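Local coordinates for carbonic anhydrase (Sordaria macrospora, PDB 4O1K), which catalyses the reversible hydration of carbon dioxide to bicarbonate at a zinc site, working as a tetrameric beta-class enzyme, at residues Tyr51-Cys56 and Gln65-Gln70; Tyr97-Leu102 and Gln180-Glu185; Asn172-Ala177 and Glu211-Asp216; Gly193-Phe198 and Lys204-Asp209. One frame throughout, in Å; residues are numbered along the deposited sequence.

Overall arrangement
The four contacts divide into two on the central sheet and two among the helices packed beside it. Contact 1 and contact 4 reach the same sheet and meet where Trp53 packs on Trp194; both touch the second subunit. Contact 1 is buried and purely apolar across its segments, whereas contact 4, partly exposed at strand 202-205, one of the sheet's two edge strands in this chain, adds backbone hydrogen bonds and bridging waters. Contact 2 and contact 3 hold successive helices, 154-174 and 177-186. Contact 3 is a buried aliphatic cluster; contact 2 is smaller and partly exposed, with one apolar touch and one polar approach. Contact 4 is nested in the loop contact 3 closes.

Contact 1 of 4, residues Tyr51-Cys56 and Gln65-Gln70; sequences YLWIGC and QITGLQ. With ZN (zinc ion), chain B.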
loop_
_atom_site.group_PDB
_atom_site.type_symbol
_atom_site.label_atom_id
_atom_site.label_comp_id
_atom_site.label_asym_id
_atom_site.label_seq_id
_atom_site.Cartn_x
_atom_site.Cartn_y
_atom_site.Cartn_z
ATOM N N TYR A 51 7.271 11.989 21.524
ATOM C CA TYR A 51 6.268 10.935 21.275
ATOM C C TYR A 51 5.926 10.800 19.816
ATOM O O TYR A 51 5.790 11.814 19.122
ATOM C CB TYR A 51 4.942 11.310 21.951
ATOM C CG TYR A 51 4.916 11.178 23.460
ATOM C CD1 TYR A 51 4.359 10.054 24.061
ATOM C CD2 TYR A 51 5.408 12.187 24.281
ATOM C CE1 TYR A 51 4.322 9.928 25.429
ATOM C CE2 TYR A 51 5.363 12.069 25.646
ATOM C CZ TYR A 51 4.820 10.937 26.209
ATOM O OH TYR A 51 4.779 10.817 27.575
ATOM N N LEU A 52 5.737 9.549 19.381
ATOM C CA LEU A 52 4.945 9.212 18.202
ATOM C C LEU A 52 3.583 8.710 18.703
ATOM O O LEU A 52 3.511 7.799 19.516
ATOM C CB LEU A 52 5.614 8.099 17.384
ATOM C CG LEU A 52 4.742 7.467 16.295
ATOM C CD1 LEU A 52 4.276 8.503 15.259
ATOM C CD2 LEU A 52 5.458 6.312 15.590
ATOM N N TRP A 53 2.509 9.336 18.251
ATOM C CA TRP A 53 1.166 8.982 18.692
ATOM C C TRP A 53 0.442 8.416 17.495
ATOM O O TRP A 53 0.310 9.093 16.471
ATOM C CB TRP A 53 0.444 10.247 19.139
ATOM C CG TRP A 53 -0.923 10.029 19.679
ATOM C CD1 TRP A 53 -2.091 9.882 18.977
ATOM C CD2 TRP A 53 -1.271 9.982 21.065
ATOM N NE1 TRP A 53 -3.154 9.719 19.872
ATOM C CE2 TRP A 53 -2.664 9.769 21.151
ATOM C CE3 TRP A 53 -0.529 10.088 22.248
ATOM C CZ2 TRP A 53 -3.328 9.673 22.384
ATOM C CZ3 TRP A 53 -1.190 9.981 23.458
ATOM C CH2 TRP A 53 -2.567 9.784 23.518
ATOM N N ILE A 54 -0.047 7.193 17.620
ATOM C CA ILE A 54 -0.846 6.570 16.557
ATOM C C ILE A 54 -2.266 6.439 17.083
ATOM O O ILE A 54 -2.537 5.639 17.986
ATOM C CB ILE A 54 -0.302 5.171 16.186
ATOM C CG1 ILE A 54 1.163 5.306 15.754
ATOM C CG2 ILE A 54 -1.133 4.560 15.036
ATOM C CD1 ILE A 54 1.873 3.957 15.488
ATOM N N GLY A 55 -3.170 7.253 16.552
ATOM C CA GLY A 55 -4.529 7.279 17.084
ATOM C C GLY A 55 -5.570 7.114 16.001
ATOM O O GLY A 55 -5.237 6.902 14.833
ATOM N N CYS A 56 -6.844 7.207 16.368
ATOM C CA CYS A 56 -7.907 6.956 15.376
ATOM C C CYS A 56 -8.491 8.234 14.774
ATOM O O CYS A 56 -8.644 9.260 15.466
ATOM C CB CYS A 56 -9.001 6.096 15.983
ATOM S SG CYS A 56 -10.343 5.749 14.793
ATOM N N GLN A 65 -4.655 17.523 23.721
ATOM C CA GLN A 65 -5.644 17.857 24.742
ATOM C C GLN A 65 -5.735 16.784 25.827
ATOM O O GLN A 65 -5.573 17.076 27.013
ATOM C CB GLN A 65 -7.015 18.047 24.092
ATOM C CG GLN A 65 -7.206 19.396 23.467
ATOM C CD GLN A 65 -6.944 20.483 24.466
ATOM O OE1 GLN A 65 -7.747 20.709 25.379
ATOM N NE2 GLN A 65 -5.800 21.151 24.326
ATOM N N ILE A 66 -6.015 15.550 25.404
ATOM C CA ILE A 66 -6.158 14.395 26.294
ATOM C C ILE A 66 -4.988 14.233 27.256
ATOM O O ILE A 66 -5.169 13.794 28.402
ATOM C CB ILE A 66 -6.221 13.059 25.498
ATOM C CG1 ILE A 66 -7.244 13.092 24.365
ATOM C CG2 ILE A 66 -6.508 11.885 26.424
ATOM C CD1 ILE A 66 -7.226 11.812 23.494
ATOM N N THR A 67 -3.786 14.559 26.786
ATOM C CA THR A 67 -2.577 14.197 27.525
ATOM C C THR A 67 -1.901 15.358 28.223
ATOM O O THR A 67 -1.063 15.136 29.101
ATOM C CB THR A 67 -1.540 13.588 26.593
ATOM O OG1 THR A 67 -1.256 14.523 25.536
ATOM C CG2 THR A 67 -2.075 12.307 26.016
ATOM N N GLY A 68 -2.241 16.578 27.813
ATOM C CA GLY A 68 -1.625 17.780 28.352
ATOM C C GLY A 68 -0.252 18.044 27.755
ATOM O O GLY A 68 0.510 18.870 28.272
ATOM N N LEU A 69 0.060 17.337 26.670
ATOM C CA LEU A 69 1.341 17.496 25.992
ATOM C C LEU A 69 1.447 18.843 25.288
ATOM O O LEU A 69 0.452 19.399 24.817
ATOM C CB LEU A 69 1.560 16.379 24.979
ATOM C CG LEU A 69 1.907 14.972 25.454
ATOM C CD1 LEU A 69 1.996 14.047 24.259
ATOM C CD2 LEU A 69 3.216 14.972 26.224
ATOM N N GLN A 70 2.663 19.367 25.218
ATOM C CA GLN A 70 2.879 20.664 24.587
ATOM C C GLN A 70 2.950 20.549 23.069
ATOM O O GLN A 70 3.281 19.487 22.551
ATOM C CB GLN A 70 4.123 21.320 25.171
ATOM C CG GLN A 70 3.839 21.884 26.554
ATOM C CD GLN A 70 2.418 22.445 26.647
ATOM O OE1 GLN A 70 2.101 23.469 26.033
ATOM N NE2 GLN A 70 1.555 21.761 27.396
HETATM ZN ZN ZN B . -12.118 5.144 16.131
#
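Two backbone groups engage Thr67 OG1: it bonds to Ala63 O, one turn earlier in its helix, and accepts a weak bond from Leu69 N at 3.3 Å. With chi1 at 57° the hydroxyl is committed to these partners, while CG2 faces the strand and meets the six-membered ring of Trp53 obliquely, 3.6 Å from CZ3. Gly68, with a phi of 79°, takes the chain out of the helix and brings Leu69 to the ring of Tyr51. There Leu69 CD1 lies over one face in a CH-pi contact, 4.2 Å from the ring centroid and 22° off its normal, and Leu69 CD2 touches Tyr51 CE2 at 3.7 Å. An alanine in place of Tyr51 would remove that face and is likely to leave both Leu69 methyls and the stacked ring of His106 without their partner. At the far end of the strand, Cys56 SG binds the zinc ion at 2.3 Å; Asp58, His112 and Cys115 complete the site. The contact joins the first strand and the helix of the beta-alpha-beta unit 51-56, 63-67 and 74-79; strand 51-56 runs between strands 74-79 and 106-112, and Val21 of the second subunit packs on Tyr51 and Thr67.

Contact 2 of 4, residues Tyr97-Leu102 and Gln180-Glu185; sequences YAVKHL and QQSYAE
Val99 and Ser182 form the apolar part of a small helix-to-helix contact within the alpha/beta fold of beta-carbonic anhydrases, between the C-terminal part of helix 89-100 and helix 177-186. The evidence is a CA-CA separation of 7.3 Å for this pair, with only 115 Å² buried between the segments. Val99 CG1 meets Ser182 CB at 3.7 Å; it lies anti to its own backbone N (chi1 169°), which directs this methyl rather than CG2 at the serine. Pro189, in the turn after helix 177-186, packs on both residues. The hydroxyl of Ser182 turns to another partner, bonding to Phe188 O.

The polar part lies beside it, where the Lys100 side chain, bent near its end, crosses that of Gln181. Here Lys100 CE approaches Gln181 OE1 to 3.5 Å, while NZ stays 3.8 Å from the same oxygen, so the charged end passes the amide oxygen without a hydrogen bond between the two. The other branch of that amide is used between subunits: Gln181 NE2 bonds to Asp126 of the third subunit. Gln181 thus meets Lys100 with its oxygen and a neighbouring chain with its nitrogen.

Backbone bonding maintains each segment separately. On helix 177-186, Glu185 N bonds to Gln181 O at 3.0 Å. On the other side the carbonyl Tyr97 O is shared by two donors, His101 N at 3.1 Å and Leu102 N at 3.0 Å.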
loop_
_atom_site.group_PDB
_atom_site.type_symbol
_atom_site.label_atom_id
_atom_site.label_comp_id
_atom_site.label_asym_id
_atom_site.label_seq_id
_atom_site.Cartn_x
_atom_site.Cartn_y
_atom_site.Cartn_z
ATOM N N TYR A 97 10.496 6.907 10.481
ATOM C CA TYR A 97 10.942 8.298 10.568
ATOM C C TYR A 97 10.982 8.828 11.993
ATOM O O TYR A 97 11.906 9.562 12.375
ATOM C CB TYR A 97 10.019 9.179 9.726
ATOM C CG TYR A 97 10.402 10.648 9.651
ATOM C CD1 TYR A 97 11.562 11.067 9.002
ATOM C CD2 TYR A 97 9.574 11.615 10.187
ATOM C CE1 TYR A 97 11.884 12.428 8.920
ATOM C CE2 TYR A 97 9.878 12.954 10.113
ATOM C CZ TYR A 97 11.021 13.360 9.483
ATOM O OH TYR A 97 11.277 14.711 9.444
ATOM N N ALA A 98 9.982 8.454 12.780
ATOM C CA ALA A 98 9.897 8.879 14.179
ATOM C C ALA A 98 10.990 8.243 15.016
ATOM O O ALA A 98 11.592 8.896 15.879
ATOM C CB ALA A 98 8.520 8.547 14.758
ATOM N N VAL A 99 11.255 6.963 14.776
ATOM C CA VAL A 99 12.236 6.253 15.600
ATOM C C VAL A 99 13.651 6.617 15.195
ATOM O O VAL A 99 14.502 6.935 16.032
ATOM C CB VAL A 99 12.081 4.762 15.446
ATOM C CG1 VAL A 99 13.249 4.055 16.077
ATOM C CG2 VAL A 99 10.749 4.309 16.070
ATOM N N LYS A 100 13.911 6.563 13.900
ATOM C CA LYS A 100 15.284 6.695 13.427
ATOM C C LYS A 100 15.765 8.133 13.274
ATOM O O LYS A 100 16.919 8.442 13.577
ATOM C CB LYS A 100 15.476 5.909 12.126
ATOM C CG LYS A 100 16.075 4.528 12.377
ATOM C CD LYS A 100 15.848 3.567 11.218
ATOM C CE LYS A 100 16.781 2.365 11.329
ATOM N NZ LYS A 100 17.247 1.898 9.984
ATOM N N HIS A 101 14.888 9.017 12.820
ATOM C CA HIS A 101 15.297 10.378 12.510
ATOM C C HIS A 101 14.830 11.407 13.543
ATOM O O HIS A 101 15.532 12.386 13.804
ATOM C CB HIS A 101 14.850 10.736 11.092
ATOM C CG HIS A 101 15.392 9.803 10.050
ATOM N ND1 HIS A 101 16.728 9.766 9.706
ATOM C CD2 HIS A 101 14.782 8.858 9.290
ATOM C CE1 HIS A 101 16.915 8.841 8.777
ATOM N NE2 HIS A 101 15.750 8.278 8.506
ATOM N N LEU A 102 13.667 11.190 14.157
ATOM C CA LEU A 102 13.233 12.084 15.238
ATOM C C LEU A 102 13.691 11.614 16.624
ATOM O O LEU A 102 13.706 12.408 17.570
ATOM C CB LEU A 102 11.708 12.302 15.211
ATOM C CG LEU A 102 11.173 13.100 14.013
ATOM C CD1 LEU A 102 9.644 13.150 13.995
ATOM C CD2 LEU A 102 11.734 14.500 14.021
ATOM N N GLN A 180 13.160 -2.345 17.045
ATOM C CA GLN A 180 14.032 -3.323 17.702
ATOM C C GLN A 180 15.483 -2.863 17.779
ATOM O O GLN A 180 16.126 -2.986 18.826
ATOM C CB GLN A 180 13.949 -4.699 17.023
ATOM C CG GLN A 180 14.732 -5.752 17.802
ATOM C CD GLN A 180 14.704 -7.117 17.154
ATOM O OE1 GLN A 180 15.656 -7.892 17.279
ATOM N NE2 GLN A 180 13.608 -7.429 16.471
ATOM N N GLN A 181 15.994 -2.337 16.671
ATOM C CA GLN A 181 17.364 -1.830 16.635
ATOM C C GLN A 181 17.558 -0.717 17.661
ATOM O O GLN A 181 18.476 -0.787 18.495
ATOM C CB GLN A 181 17.717 -1.338 15.230
ATOM C CG GLN A 181 17.892 -2.467 14.200
ATOM C CD GLN A 181 17.764 -1.978 12.769
ATOM O OE1 GLN A 181 17.133 -0.950 12.504
ATOM N NE2 GLN A 181 18.353 -2.714 11.836
ATOM N N SER A 182 16.689 0.294 17.612
ATOM C CA SER A 182 16.783 1.400 18.565
ATOM C C SER A 182 16.695 0.904 20.004
ATOM O O SER A 182 17.476 1.332 20.865
ATOM C CB SER A 182 15.706 2.463 18.290
ATOM O OG SER A 182 15.968 3.642 19.046
ATOM N N TYR A 183 15.767 -0.007 20.278
ATOM C CA TYR A 183 15.600 -0.487 21.643
ATOM C C TYR A 183 16.826 -1.245 22.145
ATOM O O TYR A 183 17.271 -1.044 23.288
ATOM C CB TYR A 183 14.342 -1.337 21.805
ATOM C CG TYR A 183 14.062 -1.612 23.262
ATOM C CD1 TYR A 183 14.336 -2.855 23.828
ATOM C CD2 TYR A 183 13.574 -0.608 24.086
ATOM C CE1 TYR A 183 14.098 -3.095 25.170
ATOM C CE2 TYR A 183 13.341 -0.837 25.427
ATOM C CZ TYR A 183 13.598 -2.074 25.962
ATOM O OH TYR A 183 13.357 -2.287 27.302
ATOM N N ALA A 184 17.375 -2.098 21.287
ATOM C CA ALA A 184 18.606 -2.817 21.602
ATOM C C ALA A 184 19.724 -1.842 21.973
ATOM O O ALA A 184 20.370 -1.987 23.014
ATOM C CB ALA A 184 19.025 -3.678 20.418
ATOM N N GLU A 185 19.930 -0.849 21.113
ATOM C CA GLU A 185 21.037 0.099 21.217
ATOM C C GLU A 185 20.861 1.126 22.338
ATOM O O GLU A 185 21.837 1.509 23.007
ATOM C CB GLU A 185 21.160 0.850 19.892
ATOM C CG GLU A 185 22.517 1.475 19.597
ATOM C CD GLU A 185 22.674 1.804 18.117
ATOM O OE1 GLU A 185 23.778 2.229 17.712
ATOM O OE2 GLU A 185 21.690 1.626 17.359
#

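Contact 3 of 4, residues Asn172-Ala177 and Glu211-Asp216; sequences NVVKTA and ETILKD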
loop_
_atom_site.group_PDB
_atom_site.type_symbol
_atom_site.label_atom_id
_atom_site.label_comp_id
_atom_site.label_asym_id
_atom_site.label_seq_id
_atom_site.Cartn_x
_atom_site.Cartn_y
_atom_site.Cartn_z
ATOM N N ASN A 172 2.409 -5.135 16.441
ATOM C CA ASN A 172 2.900 -4.790 15.090
ATOM C C ASN A 172 3.945 -3.688 15.065
ATOM O O ASN A 172 4.812 -3.684 14.180
ATOM C CB ASN A 172 1.748 -4.402 14.161
ATOM C CG ASN A 172 0.753 -5.541 13.962
ATOM O OD1 ASN A 172 1.048 -6.695 14.255
ATOM N ND2 ASN A 172 -0.437 -5.204 13.486
ATOM N N VAL A 173 3.867 -2.738 16.009
ATOM C CA VAL A 173 4.944 -1.735 16.106
ATOM C C VAL A 173 6.240 -2.425 16.535
ATOM O O VAL A 173 7.320 -2.148 15.973
ATOM C CB VAL A 173 4.627 -0.613 17.123
ATOM C CG1 VAL A 173 5.850 0.300 17.289
ATOM C CG2 VAL A 173 3.471 0.217 16.642
ATOM N N VAL A 174 6.132 -3.361 17.474
ATOM C CA VAL A 174 7.357 -4.051 17.954
ATOM C C VAL A 174 8.097 -4.887 16.902
ATOM O O VAL A 174 9.335 -5.102 16.984
ATOM C CB VAL A 174 7.057 -4.878 19.207
ATOM C CG1 VAL A 174 8.284 -5.647 19.709
ATOM C CG2 VAL A 174 6.592 -3.971 20.291
ATOM N N LYS A 175 7.355 -5.366 15.914
ATOM C CA LYS A 175 7.955 -6.155 14.831
ATOM C C LYS A 175 8.882 -5.345 13.956
ATOM O O LYS A 175 9.748 -5.917 13.265
ATOM C CB LYS A 175 6.863 -6.748 13.947
ATOM C CG LYS A 175 5.900 -7.700 14.663
ATOM C CD LYS A 175 4.750 -8.116 13.693
ATOM C CE LYS A 175 3.679 -8.922 14.444
ATOM N NZ LYS A 175 2.530 -9.223 13.517
ATOM N N THR A 176 8.714 -4.016 13.958
ATOM C CA THR A 176 9.522 -3.187 13.058
ATOM C C THR A 176 10.993 -3.234 13.391
ATOM O O THR A 176 11.366 -3.261 14.560
ATOM C CB THR A 176 9.035 -1.729 12.949
ATOM O OG1 THR A 176 9.230 -1.031 14.194
ATOM C CG2 THR A 176 7.573 -1.717 12.580
ATOM N N ALA A 177 11.827 -3.264 12.351
ATOM C CA ALA A 177 13.277 -3.304 12.515
ATOM C C ALA A 177 13.779 -2.063 13.243
ATOM O O ALA A 177 14.678 -2.153 14.087
ATOM C CB ALA A 177 13.977 -3.456 11.140
ATOM N N GLU A 211 8.264 -5.731 27.040
ATOM C CA GLU A 211 9.422 -6.619 27.010
ATOM C C GLU A 211 9.091 -8.045 26.541
ATOM O O GLU A 211 9.824 -8.625 25.741
ATOM C CB GLU A 211 10.080 -6.645 28.389
ATOM C CG GLU A 211 10.465 -5.262 28.912
ATOM C CD GLU A 211 11.863 -4.844 28.486
ATOM O OE1 GLU A 211 12.542 -5.639 27.800
ATOM O OE2 GLU A 211 12.285 -3.721 28.842
ATOM N N THR A 212 7.978 -8.598 27.019
ATOM C CA THR A 212 7.586 -9.962 26.651
ATOM C C THR A 212 7.100 -10.071 25.203
ATOM O O THR A 212 7.318 -11.087 24.534
ATOM C CB THR A 212 6.516 -10.539 27.620
ATOM O OG1 THR A 212 5.270 -9.852 27.452
ATOM C CG2 THR A 212 6.963 -10.384 29.046
ATOM N N ILE A 213 6.449 -9.023 24.705
ATOM C CA ILE A 213 6.028 -9.020 23.307
ATOM C C ILE A 213 7.261 -9.127 22.440
ATOM O O ILE A 213 7.317 -9.936 21.506
ATOM C CB ILE A 213 5.271 -7.735 22.933
ATOM C CG1 ILE A 213 3.871 -7.754 23.532
ATOM C CG2 ILE A 213 5.176 -7.604 21.440
ATOM C CD1 ILE A 213 3.124 -6.446 23.332
ATOM N N LEU A 214 8.257 -8.323 22.789
ATOM C CA LEU A 214 9.512 -8.281 22.056
ATOM C C LEU A 214 10.198 -9.653 22.079
ATOM O O LEU A 214 10.713 -10.113 21.049
ATOM C CB LEU A 214 10.418 -7.187 22.636
ATOM C CG LEU A 214 11.831 -6.995 22.076
ATOM C CD1 LEU A 214 11.815 -6.702 20.578
ATOM C CD2 LEU A 214 12.562 -5.891 22.832
ATOM N N LYS A 215 10.187 -10.316 23.235
ATOM C CA LYS A 215 10.819 -11.631 23.347
ATOM C C LYS A 215 10.127 -12.678 22.469
ATOM O O LYS A 215 10.799 -13.499 21.832
ATOM C CB LYS A 215 10.864 -12.098 24.800
ATOM C CG LYS A 215 11.756 -13.306 24.999
ATOM C CD LYS A 215 11.506 -13.976 26.343
ATOM C CE LYS A 215 12.464 -15.143 26.562
ATOM N NZ LYS A 215 12.396 -15.681 27.957
ATOM N N ASP A 216 8.794 -12.640 22.428
ATOM C CA ASP A 216 8.007 -13.569 21.603
ATOM C C ASP A 216 8.278 -13.396 20.119
ATOM O O ASP A 216 8.439 -14.376 19.382
ATOM C CB ASP A 216 6.515 -13.369 21.843
ATOM C CG ASP A 216 6.095 -13.773 23.230
ATOM O OD1 ASP A 216 6.983 -13.908 24.104
ATOM O OD2 ASP A 216 4.877 -13.954 23.445
#
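Val174, late in helix 154-174, projects onto helix 210-218 and meets two neighbouring residues there, Ile213 and Leu214. The close approach of the backbones, 6.3 Å between the CA atoms of Val174 and Leu214, gives this one valine contact with main chain as well as side chain. Its CG1 is anti to the backbone N (chi1 178°) and reaches Leu214 CA at 3.7 Å; the same methyl touches Leu214 CD1 at 3.8 Å. The two side chains cross at about a right angle, with the valine methyl against the base and one branch of the leucine. Ile213 arrives at a slant from the adjacent position. Its CG2 branch makes the contact, 4.0 Å from Val174 CB. The interaction is entirely apolar, and all three residues are buried.

Polar groups of 172-177 serve the turn behind the valine. Val173 O accepts from both Thr176 N and Thr176 OG1, the latter at 2.8 Å, and Thr176 is also the N-cap of the next helix, where OG1 meets Leu179 N in a weak bond. Lys175 NZ has two partners: it donates to Asn172 OD1 at 3.0 Å, tilted 31° from the carbonyl plane, and forms a salt bridge with Asp139 of the third subunit.

Around the cluster, Phe210 and Ile217 extend the face of helix 210-218 against Val174. Leu179 of helix 177-186 and Ile191 of strand 190-197 also pack on it, so the valine lies where three helices and the sheet converge.

Contact 4 of 4, residues Gly193-Phe198 and Lys204-Asp209; sequences GWVFNF and KDLNVD
The indole of Trp194 has Asp205 OD1 at its edge, in plane, and the carboxylate is turned 77° against the ring. OD1 lies 3.4 Å from Trp194 CD1, and a water at the same edge accepts from Trp194 NE1 and donates to Asp205 OD2. Phe22 of the second subunit meets the indole edge-to-face.

Trp194 and Asp205 form a non-hydrogen-bonded pair of an antiparallel beta hairpin, strands 190-197 and 202-205. The next pair, Val195 and Lys204, is hydrogen-bonded both ways: Val195 N to Lys204 O and Lys204 N to Val195 O, each 2.9 Å. Past the strand, Leu206 N still bonds to Gly193 O at 3.0 Å, and Leu206 CD1 packs unusually tightly on Val195 CG2, 3.5 Å away.

Asp205 also shapes the chain that follows, since OD1 accepts from Asn207 N at 2.8 Å in an Asx turn, from above the carboxylate plane. A second water links the two segments, accepting from Gly193 N and Val208 N and donating to Asp205 OD1 at 2.9 Å. An alanine here would lack the carboxylate, and would probably leave Asn207 N without its turn bond and the two waters without their carboxylate acceptor.

Gly193 CA lies 3.7 Å from Val208 CG2, and a side chain on the glycine would collide with that methyl.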
loop_
_atom_site.group_PDB
_atom_site.type_symbol
_atom_site.label_atom_id
_atom_site.label_comp_id
_atom_site.label_asym_id
_atom_site.label_seq_id
_atom_site.Cartn_x
_atom_site.Cartn_y
_atom_site.Cartn_z
ATOM N N GLY A 193 0.157 1.095 25.094
ATOM C CA GLY A 193 -1.155 0.863 24.507
ATOM C C GLY A 193 -2.163 1.482 25.454
ATOM O O GLY A 193 -2.300 1.035 26.571
ATOM N N TRP A 194 -2.866 2.504 24.999
ATOM C CA TRP A 194 -3.811 3.217 25.859
ATOM C C TRP A 194 -5.163 3.248 25.184
ATOM O O TRP A 194 -5.275 2.970 23.974
ATOM C CB TRP A 194 -3.321 4.644 26.092
ATOM C CG TRP A 194 -1.995 4.789 26.835
ATOM C CD1 TRP A 194 -1.343 3.836 27.584
ATOM C CD2 TRP A 194 -1.171 5.969 26.885
ATOM N NE1 TRP A 194 -0.168 4.372 28.108
ATOM C CE2 TRP A 194 -0.040 5.670 27.681
ATOM C CE3 TRP A 194 -1.280 7.254 26.329
ATOM C CZ2 TRP A 194 0.970 6.619 27.946
ATOM C CZ3 TRP A 194 -0.272 8.192 26.591
ATOM C CH2 TRP A 194 0.838 7.863 27.381
ATOM N N VAL A 195 -6.210 3.543 25.954
ATOM C CA VAL A 195 -7.538 3.631 25.375
ATOM C C VAL A 195 -8.227 4.817 26.016
ATOM O O VAL A 195 -8.211 4.935 27.244
ATOM C CB VAL A 195 -8.382 2.368 25.629
ATOM C CG1 VAL A 195 -9.749 2.521 24.962
ATOM C CG2 VAL A 195 -7.706 1.149 25.070
ATOM N N PHE A 196 -8.788 5.702 25.190
ATOM C CA PHE A 196 -9.509 6.882 25.657
ATOM C C PHE A 196 -10.986 6.569 25.761
ATOM O O PHE A 196 -11.528 5.787 24.953
ATOM C CB PHE A 196 -9.274 8.064 24.701
ATOM C CG PHE A 196 -10.026 9.297 25.066
ATOM C CD1 PHE A 196 -9.653 10.057 26.170
ATOM C CD2 PHE A 196 -11.102 9.719 24.294
ATOM C CE1 PHE A 196 -10.354 11.214 26.507
ATOM C CE2 PHE A 196 -11.813 10.872 24.631
ATOM C CZ PHE A 196 -11.439 11.614 25.739
ATOM N N ASN A 197 -11.641 7.184 26.749
ATOM C CA ASN A 197 -13.029 6.897 27.048
ATOM C C ASN A 197 -13.765 8.233 26.988
ATOM O O ASN A 197 -13.596 9.093 27.885
ATOM C CB ASN A 197 -13.146 6.306 28.470
ATOM C CG ASN A 197 -14.531 5.745 28.769
ATOM O OD1 ASN A 197 -15.488 5.958 28.020
ATOM N ND2 ASN A 197 -14.643 5.027 29.873
ATOM N N PHE A 198 -14.572 8.415 25.946
ATOM C CA PHE A 198 -15.271 9.671 25.695
ATOM C C PHE A 198 -16.323 9.963 26.768
ATOM O O PHE A 198 -16.830 11.086 26.850
ATOM C CB PHE A 198 -15.960 9.600 24.330
ATOM C CG PHE A 198 -17.059 8.572 24.275
ATOM C CD1 PHE A 198 -16.791 7.270 23.887
ATOM C CD2 PHE A 198 -18.359 8.906 24.633
ATOM C CE1 PHE A 198 -17.800 6.317 23.845
ATOM C CE2 PHE A 198 -19.379 7.960 24.596
ATOM C CZ PHE A 198 -19.097 6.664 24.201
ATOM N N LYS A 204 -6.816 5.369 29.753
ATOM C CA LYS A 204 -6.551 4.170 30.531
ATOM C C LYS A 204 -5.349 3.481 29.923
ATOM O O LYS A 204 -5.221 3.429 28.706
ATOM C CB LYS A 204 -7.775 3.257 30.483
ATOM C CG LYS A 204 -7.570 1.845 31.020
ATOM C CD LYS A 204 -8.891 1.055 30.943
ATOM C CE LYS A 204 -8.671 -0.428 30.640
ATOM N NZ LYS A 204 -7.726 -1.126 31.577
ATOM N N ASP A 205 -4.471 2.972 30.775
ATOM C CA ASP A 205 -3.303 2.238 30.319
ATOM C C ASP A 205 -3.670 0.745 30.274
ATOM O O ASP A 205 -4.132 0.185 31.257
ATOM C CB ASP A 205 -2.154 2.481 31.302
ATOM C CG ASP A 205 -0.826 1.934 30.803
ATOM O OD1 ASP A 205 -0.811 1.287 29.736
ATOM O OD2 ASP A 205 0.200 2.134 31.496
ATOM N N LEU A 206 -3.464 0.111 29.127
ATOM C CA LEU A 206 -3.709 -1.324 28.993
ATOM C C LEU A 206 -2.529 -2.100 29.525
ATOM O O LEU A 206 -2.558 -3.342 29.569
ATOM C CB LEU A 206 -3.931 -1.678 27.530
ATOM C CG LEU A 206 -5.175 -0.994 26.993
ATOM C CD1 LEU A 206 -5.369 -1.405 25.538
ATOM C CD2 LEU A 206 -6.388 -1.332 27.843
ATOM N N ASN A 207 -1.504 -1.365 29.963
ATOM C CA ASN A 207 -0.331 -1.977 30.586
ATOM C C ASN A 207 0.232 -3.067 29.692
ATOM O O ASN A 207 0.417 -4.209 30.118
ATOM C CB ASN A 207 -0.670 -2.508 31.975
ATOM C CG ASN A 207 -1.189 -1.411 32.896
ATOM O OD1 ASN A 207 -0.687 -0.292 32.881
ATOM N ND2 ASN A 207 -2.207 -1.726 33.680
ATOM N N VAL A 208 0.469 -2.688 28.443
ATOM C CA VAL A 208 1.029 -3.579 27.432
ATOM C C VAL A 208 2.410 -4.059 27.879
ATOM O O VAL A 208 3.307 -3.246 28.118
ATOM C CB VAL A 208 1.142 -2.848 26.089
ATOM C CG1 VAL A 208 1.938 -3.658 25.104
ATOM C CG2 VAL A 208 -0.251 -2.550 25.528
ATOM N N ASP A 209 2.578 -5.370 28.014
ATOM C CA ASP A 209 3.838 -5.909 28.515
ATOM C C ASP A 209 4.876 -5.889 27.401
ATOM O O ASP A 209 5.036 -6.867 26.668
ATOM C CB ASP A 209 3.633 -7.326 29.058
ATOM C CG ASP A 209 4.843 -7.846 29.821
ATOM O OD1 ASP A 209 4.672 -8.784 30.635
ATOM O OD2 ASP A 209 5.960 -7.312 29.612
HETATM O O HOH W 1 0.975 0.052 27.831
HETATM O O HOH W 2 2.240 3.264 29.646
#